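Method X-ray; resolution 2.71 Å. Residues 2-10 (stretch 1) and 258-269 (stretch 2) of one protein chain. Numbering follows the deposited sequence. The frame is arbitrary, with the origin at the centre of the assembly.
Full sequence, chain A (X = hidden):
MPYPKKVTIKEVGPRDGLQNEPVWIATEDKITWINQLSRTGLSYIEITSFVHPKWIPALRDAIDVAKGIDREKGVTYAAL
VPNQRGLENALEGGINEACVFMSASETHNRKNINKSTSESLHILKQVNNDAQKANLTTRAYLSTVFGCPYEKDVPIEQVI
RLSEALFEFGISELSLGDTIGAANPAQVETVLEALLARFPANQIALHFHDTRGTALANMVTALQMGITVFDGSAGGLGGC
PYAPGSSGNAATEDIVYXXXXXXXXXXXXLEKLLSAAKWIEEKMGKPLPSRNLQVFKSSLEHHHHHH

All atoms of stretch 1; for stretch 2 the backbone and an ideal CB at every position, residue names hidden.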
ATOM      1  N   PRO A   2      17.957  -9.276   9.769  1.00 65.63           N
ATOM      2  CA  PRO A   2      16.672  -9.953   9.954  1.00 61.75           C
ATOM      3  C   PRO A   2      15.622  -9.071  10.629  1.00 58.20           C
ATOM      4  O   PRO A   2      15.910  -8.365  11.602  1.00 57.40           O
ATOM      5  CB  PRO A   2      17.048 -11.164  10.799  1.00 62.79           C
ATOM      6  CG  PRO A   2      18.156 -10.627  11.651  1.00 63.97           C
ATOM      7  CD  PRO A   2      18.987  -9.856  10.652  1.00 64.79           C
ATOM      8  N   TYR A   3      14.399  -9.115  10.114  1.00 54.62           N
ATOM      9  CA  TYR A   3      13.318  -8.313  10.680  1.00 50.12           C
ATOM     10  C   TYR A   3      13.153  -8.595  12.168  1.00 48.06           C
ATOM     11  O   TYR A   3      13.318  -9.731  12.618  1.00 48.92           O
ATOM     12  CB  TYR A   3      11.999  -8.602   9.953  1.00 47.85           C
ATOM     13  CG  TYR A   3      12.011  -8.238   8.485  1.00 44.95           C
ATOM     14  CD1 TYR A   3      12.052  -9.225   7.503  1.00 45.73           C
ATOM     15  CD2 TYR A   3      12.006  -6.908   8.077  1.00 43.71           C
ATOM     16  CE1 TYR A   3      12.088  -8.896   6.145  1.00 44.30           C
ATOM     17  CE2 TYR A   3      12.043  -6.566   6.722  1.00 43.45           C
ATOM     18  CZ  TYR A   3      12.084  -7.559   5.762  1.00 43.26           C
ATOM     19  OH  TYR A   3      12.115  -7.224   4.424  1.00 39.82           O
ATOM     20  N   PRO A   4      12.827  -7.560  12.950  1.00 45.12           N
ATOM     21  CA  PRO A   4      12.636  -7.687  14.395  1.00 43.78           C
ATOM     22  C   PRO A   4      11.572  -8.711  14.755  1.00 42.52           C
ATOM     23  O   PRO A   4      10.715  -9.027  13.937  1.00 42.44           O
ATOM     24  CB  PRO A   4      12.256  -6.274  14.809  1.00 44.10           C
ATOM     25  CG  PRO A   4      11.601  -5.738  13.585  1.00 45.18           C
ATOM     26  CD  PRO A   4      12.534  -6.191  12.510  1.00 43.30           C
ATOM     27  N   LYS A   5      11.627  -9.221  15.979  1.00 42.68           N
ATOM     28  CA  LYS A   5      10.664 -10.222  16.430  1.00 43.34           C
ATOM     29  C   LYS A   5       9.353  -9.610  16.900  1.00 41.94           C
ATOM     30  O   LYS A   5       8.286 -10.197  16.720  1.00 41.88           O
ATOM     31  CB  LYS A   5      11.262 -11.059  17.567  1.00 45.23           C
ATOM     32  CG  LYS A   5      12.360 -12.028  17.140  1.00 47.73           C
ATOM     33  CD  LYS A   5      11.810 -13.153  16.270  1.00 49.06           C
ATOM     34  CE  LYS A   5      12.901 -14.116  15.813  1.00 50.25           C
ATOM     35  NZ  LYS A   5      12.307 -15.222  15.016  1.00 50.01           N
ATOM     36  N   LYS A   6       9.437  -8.430  17.501  1.00 40.62           N
ATOM     37  CA  LYS A   6       8.250  -7.767  18.008  1.00 39.84           C
ATOM     38  C   LYS A   6       8.289  -6.277  17.680  1.00 38.76           C
ATOM     39  O   LYS A   6       9.343  -5.636  17.729  1.00 37.36           O
ATOM     40  CB  LYS A   6       8.146  -7.995  19.524  1.00 40.74           C
ATOM     41  CG  LYS A   6       6.727  -7.989  20.073  1.00 43.18           C
ATOM     42  CD  LYS A   6       6.166  -6.578  20.148  1.00 44.36           C
ATOM     43  CE  LYS A   6       4.751  -6.556  20.718  1.00 44.81           C
ATOM     44  NZ  LYS A   6       4.263  -5.169  21.001  1.00 45.07           N
ATOM     45  N   VAL A   7       7.128  -5.736  17.322  1.00 37.18           N
ATOM     46  CA  VAL A   7       7.014  -4.332  16.984  1.00 34.61           C
ATOM     47  C   VAL A   7       5.768  -3.734  17.574  1.00 34.23           C
ATOM     48  O   VAL A   7       4.676  -4.226  17.331  1.00 34.59           O
ATOM     49  CB  VAL A   7       6.978  -4.138  15.482  1.00 33.72           C
ATOM     50  CG1 VAL A   7       6.448  -2.757  15.155  1.00 32.67           C
ATOM     51  CG2 VAL A   7       8.377  -4.303  14.917  1.00 35.67           C
ATOM     52  N   THR A   8       5.942  -2.663  18.342  1.00 32.84           N
ATOM     53  CA  THR A   8       4.820  -1.988  18.973  1.00 32.73           C
ATOM     54  C   THR A   8       4.176  -0.936  18.077  1.00 31.37           C
ATOM     55  O   THR A   8       4.831   0.002  17.628  1.00 29.29           O
ATOM     56  CB  THR A   8       5.253  -1.332  20.287  1.00 34.09           C
ATOM     57  OG1 THR A   8       6.656  -1.060  20.238  1.00 35.43           O
ATOM     58  CG2 THR A   8       4.967  -2.260  21.460  1.00 36.22           C
ATOM     59  N   ILE A   9       2.879  -1.109  17.823  1.00 31.22           N
ATOM     60  CA  ILE A   9       2.121  -0.182  16.999  1.00 30.36           C
ATOM     61  C   ILE A   9       1.192   0.655  17.874  1.00 30.45           C
ATOM     62  O   ILE A   9       0.504   0.128  18.747  1.00 30.07           O
ATOM     63  CB  ILE A   9       1.242  -0.900  15.965  1.00 31.05           C
ATOM     64  CG1 ILE A   9       0.099  -1.586  16.664  1.00 31.19           C
ATOM     65  CG2 ILE A   9       2.044  -1.920  15.173  1.00 28.15           C
ATOM     66  CD1 ILE A   9      -1.053  -1.796  15.762  1.00 35.33           C
ATOM     67  N   LYS A  10       1.151   1.959  17.613  1.00 31.41           N
ATOM     68  CA  LYS A  10       0.312   2.870  18.381  1.00 29.65           C
ATOM     69  C   LYS A  10      -0.904   3.381  17.603  1.00 28.26           C
ATOM     70  O   LYS A  10      -0.773   3.902  16.505  1.00 28.80           O
ATOM     71  CB  LYS A  10       1.174   4.037  18.867  1.00 30.70           C
ATOM     72  CG  LYS A  10       2.391   3.556  19.650  1.00 31.87           C
ATOM     73  CD  LYS A  10       3.038   4.666  20.457  1.00 33.24           C
ATOM     74  CE  LYS A  10       4.108   4.109  21.377  1.00 33.13           C
ATOM     75  NZ  LYS A  10       4.735   5.193  22.178  1.00 37.06           N
ATOM     76  N   UNK A 258       0.070  -7.230   7.748  1.00 32.48           N
ATOM     77  CA  UNK A 258       1.329  -7.478   7.093  1.00 34.19           C
ATOM     78  C   UNK A 258       2.416  -7.914   8.059  1.00 33.72           C
ATOM     79  O   UNK A 258       3.206  -8.810   7.760  1.00 33.09           O
ATOM     80  CB  UNK A 258       1.775  -6.223   6.340  1.00 34.19           C
ATOM     81  N   UNK A 259       2.459  -7.275   9.217  1.00 33.68           N
ATOM     82  CA  UNK A 259       3.461  -7.616  10.206  1.00 33.28           C
ATOM     83  C   UNK A 259       3.283  -9.051  10.664  1.00 33.49           C
ATOM     84  O   UNK A 259       4.257  -9.759  10.868  1.00 33.43           O
ATOM     85  CB  UNK A 259       3.390  -6.660  11.398  1.00 33.28           C
ATOM     86  N   UNK A 260       2.039  -9.487  10.806  1.00 34.39           N
ATOM     87  CA  UNK A 260       1.777 -10.847  11.247  1.00 35.54           C
ATOM     88  C   UNK A 260       2.267 -11.865  10.250  1.00 35.10           C
ATOM     89  O   UNK A 260       2.928 -12.833  10.611  1.00 36.73           O
ATOM     90  CB  UNK A 260       0.281 -11.047  11.498  1.00 35.54           C
ATOM     91  N   UNK A 261       1.941 -11.654   8.988  1.00 34.07           N
ATOM     92  CA  UNK A 261       2.376 -12.576   7.955  1.00 32.85           C
ATOM     93  C   UNK A 261       3.895 -12.665   7.930  1.00 31.68           C
ATOM     94  O   UNK A 261       4.453 -13.679   7.537  1.00 30.55           O
ATOM     95  CB  UNK A 261       1.842 -12.144   6.588  1.00 32.85           C
ATOM     96  N   UNK A 262       4.560 -11.598   8.350  1.00 31.14           N
ATOM     97  CA  UNK A 262       6.007 -11.582   8.355  1.00 32.92           C
ATOM     98  C   UNK A 262       6.563 -12.224   9.611  1.00 34.19           C
ATOM     99  O   UNK A 262       7.771 -12.192   9.840  1.00 35.38           O
ATOM    100  CB  UNK A 262       6.522 -10.147   8.223  1.00 32.92           C
ATOM    101  N   UNK A 263       5.676 -12.794  10.421  1.00 33.55           N
ATOM    102  CA  UNK A 263       6.049 -13.447  11.685  1.00 34.19           C
ATOM    103  C   UNK A 263       6.623 -12.474  12.716  1.00 31.77           C
ATOM    104  O   UNK A 263       7.578 -12.788  13.424  1.00 30.63           O
ATOM    105  CB  UNK A 263       7.070 -14.554  11.413  1.00 34.19           C
ATOM    106  N   UNK A 264       6.018 -11.298  12.790  1.00 29.11           N
ATOM    107  CA  UNK A 264       6.432 -10.268  13.722  1.00 29.72           C
ATOM    108  C   UNK A 264       5.269 -10.037  14.674  1.00 30.08           C
ATOM    109  O   UNK A 264       4.168  -9.718  14.227  1.00 31.13           O
ATOM    110  CB  UNK A 264       6.839  -8.981  13.002  1.00 29.72           C
ATOM    111  N   UNK A 265       5.507 -10.187  15.977  1.00 29.58           N
ATOM    112  CA  UNK A 265       4.444 -10.022  16.957  1.00 30.42           C
ATOM    113  C   UNK A 265       4.052  -8.596  17.239  1.00 30.45           C
ATOM    114  O   UNK A 265       4.907  -7.738  17.427  1.00 30.02           O
ATOM    115  CB  UNK A 265       4.860 -10.683  18.273  1.00 30.42           C
ATOM    116  N   UNK A 266       2.742  -8.360  17.270  1.00 31.43           N
ATOM    117  CA  UNK A 266       2.187  -7.042  17.552  1.00 34.31           C
ATOM    118  C   UNK A 266       1.229  -7.173  18.730  1.00 34.69           C
ATOM    119  O   UNK A 266       0.709  -6.186  19.244  1.00 35.58           O
ATOM    120  CB  UNK A 266       1.480  -6.460  16.326  1.00 34.31           C
ATOM    121  N   UNK A 267       0.995  -8.405  19.150  1.00 34.87           N
ATOM    122  CA  UNK A 267       0.093  -8.654  20.258  1.00 36.56           C
ATOM    123  C   UNK A 267      -1.282  -8.060  20.027  1.00 36.55           C
ATOM    124  O   UNK A 267      -2.043  -7.853  20.974  1.00 36.33           O
ATOM    125  CB  UNK A 267       0.687  -8.095  21.552  1.00 36.56           C
ATOM    126  N   UNK A 268      -1.598  -7.784  18.769  1.00 36.09           N
ATOM    127  CA  UNK A 268      -2.901  -7.240  18.438  1.00 38.04           C
ATOM    128  C   UNK A 268      -3.762  -8.307  17.775  1.00 39.71           C
ATOM    129  O   UNK A 268      -3.363  -8.905  16.782  1.00 40.56           O
ATOM    130  CB  UNK A 268      -2.760  -6.019  17.527  1.00 38.04           C
ATOM    131  N   UNK A 269      -4.940  -8.556  18.332  1.00 40.66           N
ATOM    132  CA  UNK A 269      -5.836  -9.538  17.755  1.00 42.62           C
ATOM    133  C   UNK A 269      -6.585  -8.894  16.589  1.00 43.28           C
ATOM    134  O   UNK A 269      -7.674  -8.334  16.754  1.00 42.65           O
ATOM    135  CB  UNK A 269      -6.808 -10.078  18.806  1.00 42.62           C
TER

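Position 258 lies in a helix, and nothing of stretch 1 comes within 5.5 Å of its ideal CB; the visible atoms set little limit on its side chain. It is Met258, modelled as selenomethionine, and it makes no contact here.

At 259, still helical, CA-to-CB points toward stretch 1, but the ideal CB falls short of it. A long apolar side chain could bridge the gap to Val7 and Ile9, which offer only methyl groups; leucine, isoleucine or methionine would all serve. The residue is Leu259, whose CD1 lies 4.0 Å from Ile9 CG2 and 4.4 Å from Val7 CG1.

Positions 260 and 261 are helical and out of reach, so stretch 1 does not choose between polar and apolar residues. They are Glu260 and Gln261; the former matters later, within its own stretch.

At 262 the backbone first leaves helical angles. CA-to-CB points toward stretch 1, where the Tyr3 ring lies beyond a gap that suits a long, flexible apolar chain: methionine or perhaps leucine. The deposited Met262, again selenomethionine, places CE over one ring face, 3.2 Å from the centroid of the Tyr3 ring and 3° off its normal, a CH-pi contact.

Position 263 has phi/psi of 65/41, a left-handed conformation that favours glycine, asparagine or aspartate. Its CB points sideways. Asp263 fits, its carboxylate leading away from stretch 1.

At 264 the backbone is extended, and the ideal CB is 4.0 Å from Pro4 O. Neighbouring Tyr3 and Val7 present carbon surface, so a beta-branched apolar residue such as valine or isoleucine is apt. Ile264 reaches both: CD1 lies 4.1 Å from Tyr3 CB, and CG2 lies 3.9 Å from Val7 CG2.

Position 265 pairs with Lys6 in a single beta bridge. Its N donates to Lys5 O at 2.9 Å, while its O accepts from Val7 N at 3.0 Å. The donated hydrogen excludes proline, but these backbone bonds otherwise leave the side chain free. The ideal CB is 3.7 Å from Lys6 CG, so the aliphatic part of a long chain could pack there. Lys265 does so with its CB, then turns away, and its NZ forms a salt bridge with Glu260 OE2 at 3.2 Å.

At 266 CB points sideways, with Val7 O 4.0 Å and Ile9 CG2 4.7 Å from its ideal position. Threonine, serine or valine would suit. Thr266 directs OG1 back to its own stretch, with a weak hydrogen bond to Glu260 OE2 at 3.4 Å.

Position 267 is left-handed again (56/20), favouring asparagine or glycine, and the ideal CB is 4.4 Å from Lys6 CE. Asn267 brings ND2 to 3.0 Å from Lys6 CE, a close contact but not a hydrogen bond.

At 268 CB points toward Ile9 CD1, 4.9 Å from its ideal position, inviting a modest apolar group. Val268 supplies CG2, 4.1 Å from that CD1 atom of Ile9.

Position 269 is out of reach, just before a helix; Lys269 makes no contact.

Stretch 2 258-269: MLEQMDIKTNVK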
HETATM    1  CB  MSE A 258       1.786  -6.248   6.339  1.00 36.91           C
HETATM    2  CG  MSE A 258       3.053  -6.507   5.584  1.00 41.70           C
HETATM    3 SE   MSE A 258       3.761  -4.874   4.938  1.00 47.69          SE
HETATM    4  CE  MSE A 258       4.157  -4.036   6.636  1.00 43.99           C
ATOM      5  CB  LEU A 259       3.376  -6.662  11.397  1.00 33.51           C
ATOM      6  CG  LEU A 259       3.877  -5.239  11.125  1.00 33.74           C
ATOM      7  CD1 LEU A 259       3.464  -4.324  12.264  1.00 33.34           C
ATOM      8  CD2 LEU A 259       5.387  -5.258  10.955  1.00 34.15           C
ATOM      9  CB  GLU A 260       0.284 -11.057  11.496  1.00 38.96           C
ATOM     10  CG  GLU A 260      -0.213 -10.452  12.794  1.00 42.94           C
ATOM     11  CD  GLU A 260       0.526 -10.993  14.010  1.00 45.34           C
ATOM     12  OE1 GLU A 260       0.537 -12.231  14.186  1.00 48.25           O
ATOM     13  OE2 GLU A 260       1.091 -10.183  14.779  1.00 43.50           O
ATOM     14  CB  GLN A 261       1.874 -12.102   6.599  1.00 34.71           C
ATOM     15  CG  GLN A 261       0.393 -11.862   6.567  1.00 36.30           C
ATOM     16  CD  GLN A 261      -0.376 -13.075   7.014  1.00 40.59           C
ATOM     17  OE1 GLN A 261      -0.290 -14.139   6.396  1.00 40.68           O
ATOM     18  NE2 GLN A 261      -1.137 -12.929   8.100  1.00 43.71           N
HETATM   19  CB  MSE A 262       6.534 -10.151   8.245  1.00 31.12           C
HETATM   20  CG  MSE A 262       6.337  -9.491   6.890  1.00 32.46           C
HETATM   21 SE   MSE A 262       6.972  -7.634   6.861  1.00 35.80          SE
HETATM   22  CE  MSE A 262       8.871  -8.001   6.891  1.00 30.26           C
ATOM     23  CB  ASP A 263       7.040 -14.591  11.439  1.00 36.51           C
ATOM     24  CG  ASP A 263       6.394 -15.794  10.787  1.00 42.15           C
ATOM     25  OD1 ASP A 263       5.482 -16.395  11.421  1.00 44.32           O
ATOM     26  OD2 ASP A 263       6.801 -16.146   9.644  1.00 45.06           O
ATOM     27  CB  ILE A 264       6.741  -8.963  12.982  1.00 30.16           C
ATOM     28  CG1 ILE A 264       7.820  -9.205  11.937  1.00 29.55           C
ATOM     29  CG2 ILE A 264       7.188  -7.900  13.959  1.00 28.52           C
ATOM     30  CD1 ILE A 264       8.098  -8.009  11.070  1.00 28.01           C
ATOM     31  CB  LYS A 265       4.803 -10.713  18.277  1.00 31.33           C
ATOM     32  CG  LYS A 265       4.769 -12.235  18.207  1.00 36.08           C
ATOM     33  CD  LYS A 265       3.471 -12.783  17.553  1.00 39.59           C
ATOM     34  CE  LYS A 265       2.174 -12.327  18.266  1.00 41.86           C
ATOM     35  NZ  LYS A 265       1.619 -10.995  17.839  1.00 42.20           N
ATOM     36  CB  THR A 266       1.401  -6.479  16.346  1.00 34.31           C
ATOM     37  OG1 THR A 266       0.168  -7.190  16.206  1.00 33.85           O
ATOM     38  CG2 THR A 266       2.211  -6.621  15.066  1.00 35.33           C
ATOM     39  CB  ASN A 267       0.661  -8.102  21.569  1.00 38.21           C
ATOM     40  CG  ASN A 267       1.898  -8.853  22.032  1.00 40.23           C
ATOM     41  OD1 ASN A 267       1.947 -10.092  22.010  1.00 41.30           O
ATOM     42  ND2 ASN A 267       2.900  -8.109  22.479  1.00 40.39           N
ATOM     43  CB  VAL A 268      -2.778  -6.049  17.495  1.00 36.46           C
ATOM     44  CG1 VAL A 268      -4.150  -5.485  17.186  1.00 34.77           C
ATOM     45  CG2 VAL A 268      -1.915  -4.993  18.144  1.00 38.92           C
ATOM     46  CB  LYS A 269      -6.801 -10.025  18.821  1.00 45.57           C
ATOM     47  CG  LYS A 269      -6.077 -10.568  20.049  1.00 48.21           C
ATOM     48  CD  LYS A 269      -6.856 -10.309  21.337  1.00 50.08           C
ATOM     49  CE  LYS A 269      -6.003 -10.610  22.570  1.00 50.63           C
ATOM     50  NZ  LYS A 269      -6.641 -10.177  23.855  1.00 50.44           N
TER
HETATM   51  O   HOH W   1       2.060  -3.123  19.448  1.00 18.13           O
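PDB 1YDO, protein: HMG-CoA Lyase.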